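Local coordinates for protein Amy13K (Eubacterium rectale DSM 17629, PDB 6B3P) that binds starch-type alpha-glucans such as maltoheptaose through two family 26 carbohydrate-binding modules of a surface-anchored gut alpha-amylase, at residues E29-T34 with I60-G65; S126-G131 with V154-V159; Q174-D179 with G196-Y201. One frame throughout, in Å; residues are numbered along the deposited sequence.

Contact 1 of 3, residues E29-T34 with I60-G65. With GLC (alpha-D-glucopyranose), chain C; GLC (alpha-D-glucopyranose), chain B; FMT (formic acid), chain S.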
# COMPACT_ATOMS: atom_id res chain seq x y z
N GLU A 29 -0.67 3.22 -21.15
CA GLU A 29 -0.13 4.03 -22.24
C GLU A 29 0.41 5.35 -21.70
O GLU A 29 0.03 5.78 -20.61
CB GLU A 29 -1.21 4.30 -23.30
CG GLU A 29 -1.61 3.09 -24.12
CD GLU A 29 -2.58 3.43 -25.24
OE1 GLU A 29 -2.88 4.63 -25.42
OE2 GLU A 29 -3.04 2.50 -25.93
N TRP A 30 1.29 5.98 -22.47
CA TRP A 30 1.86 7.28 -22.10
C TRP A 30 0.74 8.23 -21.68
O TRP A 30 -0.30 8.29 -22.34
CB TRP A 30 2.65 7.86 -23.27
CG TRP A 30 3.32 9.15 -22.93
CD1 TRP A 30 2.88 10.41 -23.21
CD2 TRP A 30 4.57 9.30 -22.24
NE1 TRP A 30 3.77 11.34 -22.73
CE2 TRP A 30 4.81 10.69 -22.13
CE3 TRP A 30 5.49 8.41 -21.69
CZ2 TRP A 30 5.95 11.20 -21.50
CZ3 TRP A 30 6.62 8.91 -21.07
CH2 TRP A 30 6.84 10.30 -20.98
N PRO A 31 0.93 8.99 -20.58
CA PRO A 31 2.11 9.17 -19.72
C PRO A 31 2.27 8.15 -18.58
O PRO A 31 3.12 8.36 -17.72
CB PRO A 31 1.88 10.57 -19.15
CG PRO A 31 0.40 10.67 -19.03
CD PRO A 31 -0.16 9.91 -20.20
N GLY A 32 1.48 7.08 -18.58
CA GLY A 32 1.58 6.07 -17.54
C GLY A 32 0.62 6.32 -16.40
O GLY A 32 -0.47 6.85 -16.61
N LYS A 33 1.02 5.94 -15.19
CA LYS A 33 0.15 6.03 -14.02
C LYS A 33 0.45 7.26 -13.17
O LYS A 33 1.58 7.48 -12.75
CB LYS A 33 0.29 4.77 -13.17
CG LYS A 33 -0.72 4.70 -12.04
CD LYS A 33 -0.72 3.35 -11.37
CE LYS A 33 -1.81 3.26 -10.32
NZ LYS A 33 -1.77 1.97 -9.58
N THR A 34 -0.60 8.04 -12.91
CA THR A 34 -0.47 9.24 -12.08
C THR A 34 -0.04 8.87 -10.67
O THR A 34 -0.55 7.93 -10.07
CB THR A 34 -1.80 10.02 -12.01
OG1 THR A 34 -2.24 10.35 -13.34
CG2 THR A 34 -1.65 11.31 -11.20
N ILE A 60 10.16 6.04 -16.91
CA ILE A 60 10.22 7.45 -17.28
C ILE A 60 9.26 8.24 -16.39
O ILE A 60 8.04 8.09 -16.49
CB ILE A 60 9.87 7.69 -18.76
CG1 ILE A 60 10.93 7.04 -19.66
CG2 ILE A 60 9.78 9.19 -19.06
CD1 ILE A 60 10.58 7.06 -21.14
N LEU A 61 9.83 9.07 -15.52
CA LEU A 61 9.05 10.00 -14.72
C LEU A 61 8.75 11.23 -15.57
O LEU A 61 9.61 11.72 -16.30
CB LEU A 61 9.81 10.37 -13.44
CG LEU A 61 10.04 9.22 -12.46
CD1 LEU A 61 11.14 9.56 -11.46
CD2 LEU A 61 8.75 8.86 -11.74
N ASN A 62 7.52 11.73 -15.47
CA ASN A 62 7.04 12.80 -16.34
C ASN A 62 5.98 13.64 -15.65
O ASN A 62 5.52 13.29 -14.56
CB ASN A 62 6.50 12.20 -17.64
CG ASN A 62 5.31 11.28 -17.41
OD1 ASN A 62 4.24 11.73 -17.00
ND2 ASN A 62 5.49 9.99 -17.69
N ASP A 63 5.58 14.75 -16.27
CA ASP A 63 4.56 15.62 -15.68
C ASP A 63 3.17 15.29 -16.21
O ASP A 63 2.35 16.17 -16.46
CB ASP A 63 4.89 17.10 -15.93
CG ASP A 63 4.99 17.46 -17.40
OD1 ASP A 63 4.76 16.58 -18.26
OD2 ASP A 63 5.30 18.63 -17.70
N ASP A 64 2.91 13.99 -16.37
CA ASP A 64 1.57 13.47 -16.65
C ASP A 64 0.98 14.00 -17.96
O ASP A 64 -0.20 14.36 -18.01
CB ASP A 64 0.64 13.79 -15.48
CG ASP A 64 -0.54 12.83 -15.38
OD1 ASP A 64 -0.59 11.84 -16.14
OD2 ASP A 64 -1.42 13.05 -14.52
N GLY A 65 1.79 14.04 -19.01
CA GLY A 65 1.29 14.34 -20.34
C GLY A 65 1.34 15.81 -20.73
O GLY A 65 0.66 16.21 -21.67
C1 GLC C . 5.84 9.62 -25.58
C2 GLC C . 7.08 9.90 -24.76
C3 GLC C . 8.16 8.90 -25.14
C4 GLC C . 7.65 7.47 -25.05
C5 GLC C . 6.36 7.32 -25.82
C6 GLC C . 5.82 5.91 -25.64
O2 GLC C . 7.50 11.23 -24.92
O3 GLC C . 9.28 9.03 -24.33
O4 GLC C . 8.63 6.58 -25.52
O5 GLC C . 5.45 8.28 -25.37
O6 GLC C . 4.55 5.70 -26.17
C1 GLC B . 9.30 5.82 -24.52
C2 GLC B . 10.79 5.85 -24.76
C3 GLC B . 11.19 4.98 -25.93
C4 GLC B . 10.58 3.60 -25.80
C5 GLC B . 9.09 3.69 -25.51
C6 GLC B . 8.40 2.35 -25.30
O2 GLC B . 11.15 7.18 -24.95
O3 GLC B . 12.58 4.91 -26.05
O4 GLC B . 10.84 2.89 -26.99
O5 GLC B . 8.90 4.49 -24.38
O6 GLC B . 7.02 2.44 -25.08
C FMT S . -1.38 4.33 -6.50
O1 FMT S . -0.66 3.88 -7.38
O2 FMT S . -1.33 3.89 -5.36
O HOH W 1 -1.83 9.37 -16.18
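This contact of a turn with a strand end and the loop that follows it, beside a sugar site, joins the lead-in to strand 33-37 to the end of strand 57-62, where the chain leaves the sheet. W30 stands at the glycan end. Its CG lies anti to the backbone N (chi1 -177°), which puts the indole upright between sugar and protein: C2 of a glucose unit sits over the ring centre on one face, 3.4 Å above the plane, while P31 CB and N62 ND2 back the opposite face. I60 CG2 meets the rim in the ring plane, 3.7 Å from W30 CH2, and its CD1 goes on to touch the next glucose. Such a flat aromatic platform under a pyranose ring is the classic device of starch-binding modules, here within a beta-sandwich of the CBM26 family; Y18 packs edge-to-face on W30 and belongs to the same pocket.

N62 does double duty behind the platform. Its ND2 donates to a lone pair of P31 O at 2.9 Å, nearly straight at 165°, while N62 OD1 accepts from D64 N at 2.7 Å to form an Asx turn; an amide suits the place because it offers both a donor and an acceptor. A cis peptide bond precedes P31, whose ring lies against the turn, CG 3.3 Å from D64 OD1. Farther along, one water donates to G32 O and D64 OD1 and accepts from T34 OG1, bridging the two segments. With the backbone turned as it is at G32 and G65, a beta carbon would press on the preceding carbonyl O.

Contact 2 of 3, residues S126-G131 with V154-V159. With FMT (formic acid), chain T.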
# COMPACT_ATOMS: atom_id res chain seq x y z
N SER A 126 8.13 -1.16 17.90
CA SER A 126 7.90 0.26 17.61
C SER A 126 6.50 0.51 17.07
O SER A 126 6.12 1.66 16.83
CB SER A 126 8.93 0.77 16.59
OG SER A 126 8.72 0.19 15.31
N ALA A 127 5.72 -0.56 16.90
CA ALA A 127 4.42 -0.47 16.25
C ALA A 127 3.44 0.43 17.01
O ALA A 127 3.38 0.40 18.24
CB ALA A 127 3.82 -1.87 16.08
N THR A 128 2.68 1.22 16.25
CA THR A 128 1.58 2.00 16.80
C THR A 128 0.35 1.79 15.93
O THR A 128 0.45 1.56 14.73
CB THR A 128 1.91 3.51 16.87
OG1 THR A 128 2.09 4.02 15.55
CG2 THR A 128 3.17 3.74 17.68
N GLY A 129 -0.83 1.88 16.55
CA GLY A 129 -2.08 1.63 15.87
C GLY A 129 -3.12 1.09 16.84
O GLY A 129 -2.79 0.80 17.99
N ALA A 130 -4.35 0.95 16.36
CA ALA A 130 -5.49 0.61 17.21
C ALA A 130 -5.23 -0.54 18.17
O ALA A 130 -5.50 -0.42 19.37
CB ALA A 130 -6.69 0.28 16.33
N GLY A 131 -4.70 -1.64 17.66
CA GLY A 131 -4.62 -2.88 18.41
C GLY A 131 -3.33 -3.17 19.14
O GLY A 131 -3.22 -4.22 19.78
N VAL A 154 -4.74 1.42 10.79
CA VAL A 154 -3.42 1.77 10.29
C VAL A 154 -2.36 1.39 11.32
O VAL A 154 -2.41 1.84 12.47
CB VAL A 154 -3.30 3.28 9.99
CG1 VAL A 154 -1.91 3.63 9.47
CG2 VAL A 154 -4.37 3.71 9.00
N TYR A 155 -1.42 0.55 10.90
CA TYR A 155 -0.29 0.17 11.75
C TYR A 155 1.01 0.72 11.19
O TYR A 155 1.37 0.48 10.04
CB TYR A 155 -0.22 -1.35 11.88
CG TYR A 155 -1.35 -1.91 12.71
CD1 TYR A 155 -1.40 -1.68 14.08
CD2 TYR A 155 -2.37 -2.64 12.13
CE1 TYR A 155 -2.43 -2.17 14.85
CE2 TYR A 155 -3.41 -3.14 12.89
CZ TYR A 155 -3.44 -2.90 14.25
OH TYR A 155 -4.47 -3.39 15.01
N THR A 156 1.71 1.48 12.04
CA THR A 156 2.96 2.13 11.67
C THR A 156 4.13 1.50 12.40
O THR A 156 4.07 1.34 13.62
CB THR A 156 2.92 3.63 11.99
OG1 THR A 156 1.80 4.24 11.33
CG2 THR A 156 4.20 4.32 11.54
N GLN A 157 5.19 1.15 11.67
CA GLN A 157 6.39 0.58 12.27
C GLN A 157 7.65 1.31 11.79
O GLN A 157 7.65 1.92 10.72
CB GLN A 157 6.52 -0.90 11.93
CG GLN A 157 5.29 -1.73 12.25
CD GLN A 157 5.46 -3.19 11.86
OE1 GLN A 157 6.08 -3.96 12.58
NE2 GLN A 157 4.92 -3.56 10.70
N ASP A 158 8.71 1.22 12.58
CA ASP A 158 10.00 1.79 12.20
C ASP A 158 10.75 0.86 11.25
O ASP A 158 11.65 1.30 10.53
CB ASP A 158 10.86 2.07 13.44
CG ASP A 158 10.27 3.15 14.32
OD1 ASP A 158 9.25 3.75 13.93
OD2 ASP A 158 10.83 3.41 15.41
N VAL A 159 10.37 -0.41 11.25
CA VAL A 159 11.02 -1.41 10.41
C VAL A 159 10.00 -2.18 9.58
O VAL A 159 8.80 -2.17 9.88
CB VAL A 159 11.85 -2.41 11.25
CG1 VAL A 159 12.93 -1.67 12.04
CG2 VAL A 159 10.95 -3.22 12.19
C FMT T . -5.52 3.38 13.77
O1 FMT T . -6.06 3.52 12.68
O2 FMT T . -4.95 2.33 14.08
O HOH W 2 6.44 3.40 14.41
O HOH W 3 -0.67 3.88 12.88
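The T128 and T156 side chains run alongside each other on the same side of a single antiparallel bridge, with T128 OG1 3.7 Å from T156 CB. Between their backbones a hydrogen-bonded pair forms: T128 N reaches T156 O and T156 N reaches T128 O, both at 3.0 Å and both in the plane of the accepting carbonyl. In the second CBM26 module the loop between strands 116-121 and 139-141 is thereby tied to the outer strand 150-157, which pairs on its other side with strand 101-108.

Y155 sends its ring along the loop. With CG anti to the carbonyl carbon (chi1 -70°), the ring runs past G129 to G131, where the hydroxyl comes 3.2 Å from G131 N in a weak, bent bond; N118 OD1 is its stronger partner. Glycine is needed at both places, since a beta carbon on G129 would collide with Y155 CD1 and V154 O, and one on G131 with Y155 OH.

At the other end S126 faces D158. Its OG, folded between the backbone N and the carbonyl carbon (chi1 69°), accepts from D158 N at 2.9 Å and 167°, and is also bonded to D124 OD2. S126 CB rests near the carboxylate of D158, and a water lies within hydrogen-bonding distance of S126 O and D158 OD1 and links them. A127 CB touches the aliphatic CG of Q157, whose amide is held by D124 and Q161.

A second water joins T128 O, V154 O and T156 OG1, and a formate, probably from the crystallisation liquor, accepts from A130 N and V154 N. Polar bonds, mostly to the backbone, therefore hold this loop to its strand, while the Y155 ring supplies most of the non-polar packing.

Contact 3 of 3, residues Q174-D179 with G196-Y201. With GLC (alpha-D-glucopyranose), chain D; GLC (alpha-D-glucopyranose), chain E; FMT (formic acid), chain O.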
# COMPACT_ATOMS: atom_id res chain seq x y z
N GLN A 174 -15.72 -12.96 13.69
CA GLN A 174 -14.35 -12.55 13.41
C GLN A 174 -13.88 -13.11 12.08
O GLN A 174 -14.47 -14.04 11.54
CB GLN A 174 -13.41 -13.01 14.53
CG GLN A 174 -13.19 -14.52 14.58
CD GLN A 174 -12.23 -14.94 15.68
OE1 GLN A 174 -11.13 -15.42 15.41
NE2 GLN A 174 -12.65 -14.76 16.93
N THR A 175 -12.80 -12.53 11.55
CA THR A 175 -12.20 -13.01 10.31
C THR A 175 -11.24 -14.16 10.58
O THR A 175 -10.90 -14.44 11.73
CB THR A 175 -11.42 -11.89 9.58
OG1 THR A 175 -10.31 -11.47 10.38
CG2 THR A 175 -12.32 -10.70 9.30
N ASP A 176 -10.80 -14.83 9.51
CA ASP A 176 -9.65 -15.71 9.59
C ASP A 176 -8.43 -14.88 9.98
O ASP A 176 -8.47 -13.65 9.94
CB ASP A 176 -9.38 -16.41 8.26
CG ASP A 176 -10.47 -17.37 7.86
OD1 ASP A 176 -11.05 -18.02 8.76
OD2 ASP A 176 -10.74 -17.50 6.65
N ASN A 177 -7.35 -15.55 10.36
CA ASN A 177 -6.07 -14.88 10.50
C ASN A 177 -5.68 -14.20 9.20
O ASN A 177 -5.63 -14.85 8.15
CB ASN A 177 -4.98 -15.86 10.90
CG ASN A 177 -5.12 -16.35 12.32
OD1 ASN A 177 -6.12 -16.09 12.99
ND2 ASN A 177 -4.12 -17.09 12.77
N ILE A 178 -5.41 -12.91 9.26
CA ILE A 178 -4.93 -12.16 8.10
C ILE A 178 -3.42 -11.99 8.22
O ILE A 178 -2.95 -11.27 9.09
CB ILE A 178 -5.61 -10.78 7.99
CG1 ILE A 178 -7.13 -10.93 7.93
CG2 ILE A 178 -5.10 -10.04 6.75
CD1 ILE A 178 -7.87 -9.70 8.37
N ASP A 179 -2.68 -12.65 7.33
CA ASP A 179 -1.22 -12.55 7.33
C ASP A 179 -0.78 -11.40 6.43
O ASP A 179 -0.85 -11.50 5.21
CB ASP A 179 -0.59 -13.86 6.88
CG ASP A 179 -0.91 -15.02 7.81
OD1 ASP A 179 -1.23 -14.77 9.00
OD2 ASP A 179 -0.85 -16.18 7.36
N GLY A 196 -13.71 -18.68 7.72
CA GLY A 196 -14.04 -19.62 6.66
C GLY A 196 -14.21 -18.95 5.31
O GLY A 196 -14.14 -19.61 4.28
N ASP A 197 -14.44 -17.64 5.31
CA ASP A 197 -14.77 -16.92 4.09
C ASP A 197 -14.03 -15.58 3.98
O ASP A 197 -14.52 -14.64 3.36
CB ASP A 197 -16.29 -16.69 4.02
CG ASP A 197 -16.76 -16.23 2.65
OD1 ASP A 197 -16.17 -16.66 1.64
OD2 ASP A 197 -17.73 -15.44 2.59
N THR A 198 -12.85 -15.52 4.58
CA THR A 198 -12.06 -14.29 4.57
C THR A 198 -11.22 -14.17 3.30
O THR A 198 -10.48 -15.09 2.95
CB THR A 198 -11.12 -14.22 5.80
OG1 THR A 198 -11.90 -14.31 7.00
CG2 THR A 198 -10.33 -12.91 5.81
N THR A 199 -11.36 -13.04 2.62
CA THR A 199 -10.61 -12.76 1.39
C THR A 199 -9.80 -11.47 1.53
O THR A 199 -10.33 -10.45 1.96
CB THR A 199 -11.55 -12.64 0.18
OG1 THR A 199 -12.48 -13.73 0.17
CG2 THR A 199 -10.75 -12.65 -1.12
N VAL A 200 -8.53 -11.53 1.15
CA VAL A 200 -7.63 -10.38 1.22
C VAL A 200 -7.25 -9.90 -0.18
O VAL A 200 -6.70 -10.67 -0.98
CB VAL A 200 -6.34 -10.71 2.00
CG1 VAL A 200 -5.45 -9.48 2.11
CG2 VAL A 200 -6.68 -11.25 3.39
N TYR A 201 -7.55 -8.64 -0.47
CA TYR A 201 -7.24 -8.04 -1.76
C TYR A 201 -6.06 -7.07 -1.67
O TYR A 201 -5.96 -6.28 -0.73
CB TYR A 201 -8.46 -7.30 -2.32
CG TYR A 201 -9.66 -8.18 -2.53
CD1 TYR A 201 -9.76 -8.99 -3.66
CD2 TYR A 201 -10.71 -8.20 -1.62
CE1 TYR A 201 -10.86 -9.80 -3.86
CE2 TYR A 201 -11.81 -9.00 -1.81
CZ TYR A 201 -11.89 -9.80 -2.94
OH TYR A 201 -12.98 -10.60 -3.14
C1 GLC D . -5.46 -15.21 17.50
C2 GLC D . -5.24 -16.21 16.39
C3 GLC D . -4.23 -17.24 16.79
C4 GLC D . -2.97 -16.59 17.28
C5 GLC D . -3.29 -15.62 18.39
C6 GLC D . -2.06 -14.92 18.90
O2 GLC D . -6.47 -16.79 16.04
O3 GLC D . -3.92 -18.05 15.70
O4 GLC D . -2.02 -17.58 17.66
O5 GLC D . -4.22 -14.68 17.90
O6 GLC D . -2.31 -14.07 20.00
C1 GLC E . -9.49 -14.89 20.79
C2 GLC E . -9.68 -15.12 19.30
C3 GLC E . -8.52 -15.83 18.69
C4 GLC E . -7.26 -15.11 19.04
C5 GLC E . -7.13 -14.96 20.54
C6 GLC E . -5.90 -14.20 20.94
O1 GLC E . -9.65 -16.09 21.56
O2 GLC E . -10.82 -15.87 19.05
O3 GLC E . -8.64 -15.86 17.28
O4 GLC E . -6.18 -15.86 18.53
O5 GLC E . -8.24 -14.27 21.01
O6 GLC E . -5.69 -14.21 22.31
C FMT O . -17.35 -15.60 12.37
O1 FMT O . -16.76 -16.03 13.36
O2 FMT O . -17.40 -16.25 11.32
O HOH W 4 -11.19 -18.31 3.97
O HOH W 5 -8.62 -16.50 4.53
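Two loop ends of the second CBM26 module, a beta-sandwich-type starch-binding fold, meet where strand 178-180 begins in one sheet and strand 199-201 in another. Direct hydrogen bonds centre on D176 and T198, whose side chains pass alongside each other, T198 reaching the backbone of D176 and D176 that of G196. T198 OG1, anti to its carbonyl carbon (chi1 -58°), accepts from D176 N at 2.8 Å, almost straight at 170°. In return D176 OD1 takes the G196 N-H at 2.9 Å from above the carboxylate plane; the fold of the chain at G196 would crowd any side chain.

Two waters between the segments both lie close to D176 OD2, and one also reaches T198 O. An alanine here in place of D176 would lose the carboxylate and would probably loosen the turn at G196 and these waters. Apolar contact is slight, the branched side chains of I178 and V200 meeting at a slant with their CG2 methyls 3.9 Å apart.

Sugar bonds leave the opposite way. Q174, its chain extended, and N177 both leave the backbone away from 196-201, and each amide grips a glucose with its two ends, donor and acceptor together. Between them T175 OG1 turns back on its own loop, donates to a lone pair of D176 O and is also bonded to F167 N of strand 163-168. N177 ND2 meets O3 of its glucose at 3.1 Å, while N177 OD1 accepts from O2 of the same ring.

Overall arrangement
The contacts follow one another along the chain without touching. Contact 1 lies in the first CBM26 module, on the other side of the chain's centre from contacts 2 and 3, their centres being about 33 and 36 Å from its own. Contacts 2 and 3 reach the same sheet, of which 150-157 and 199-201 are the outermost strands, and their centres are about 20 Å apart. Contacts 1 and 3 each hold part of a separate glycan pocket, by an aromatic platform in one and by paired amides in the other. Contact 2 belongs to neither glycan pocket: G131 is about 12 Å from a bound glucose.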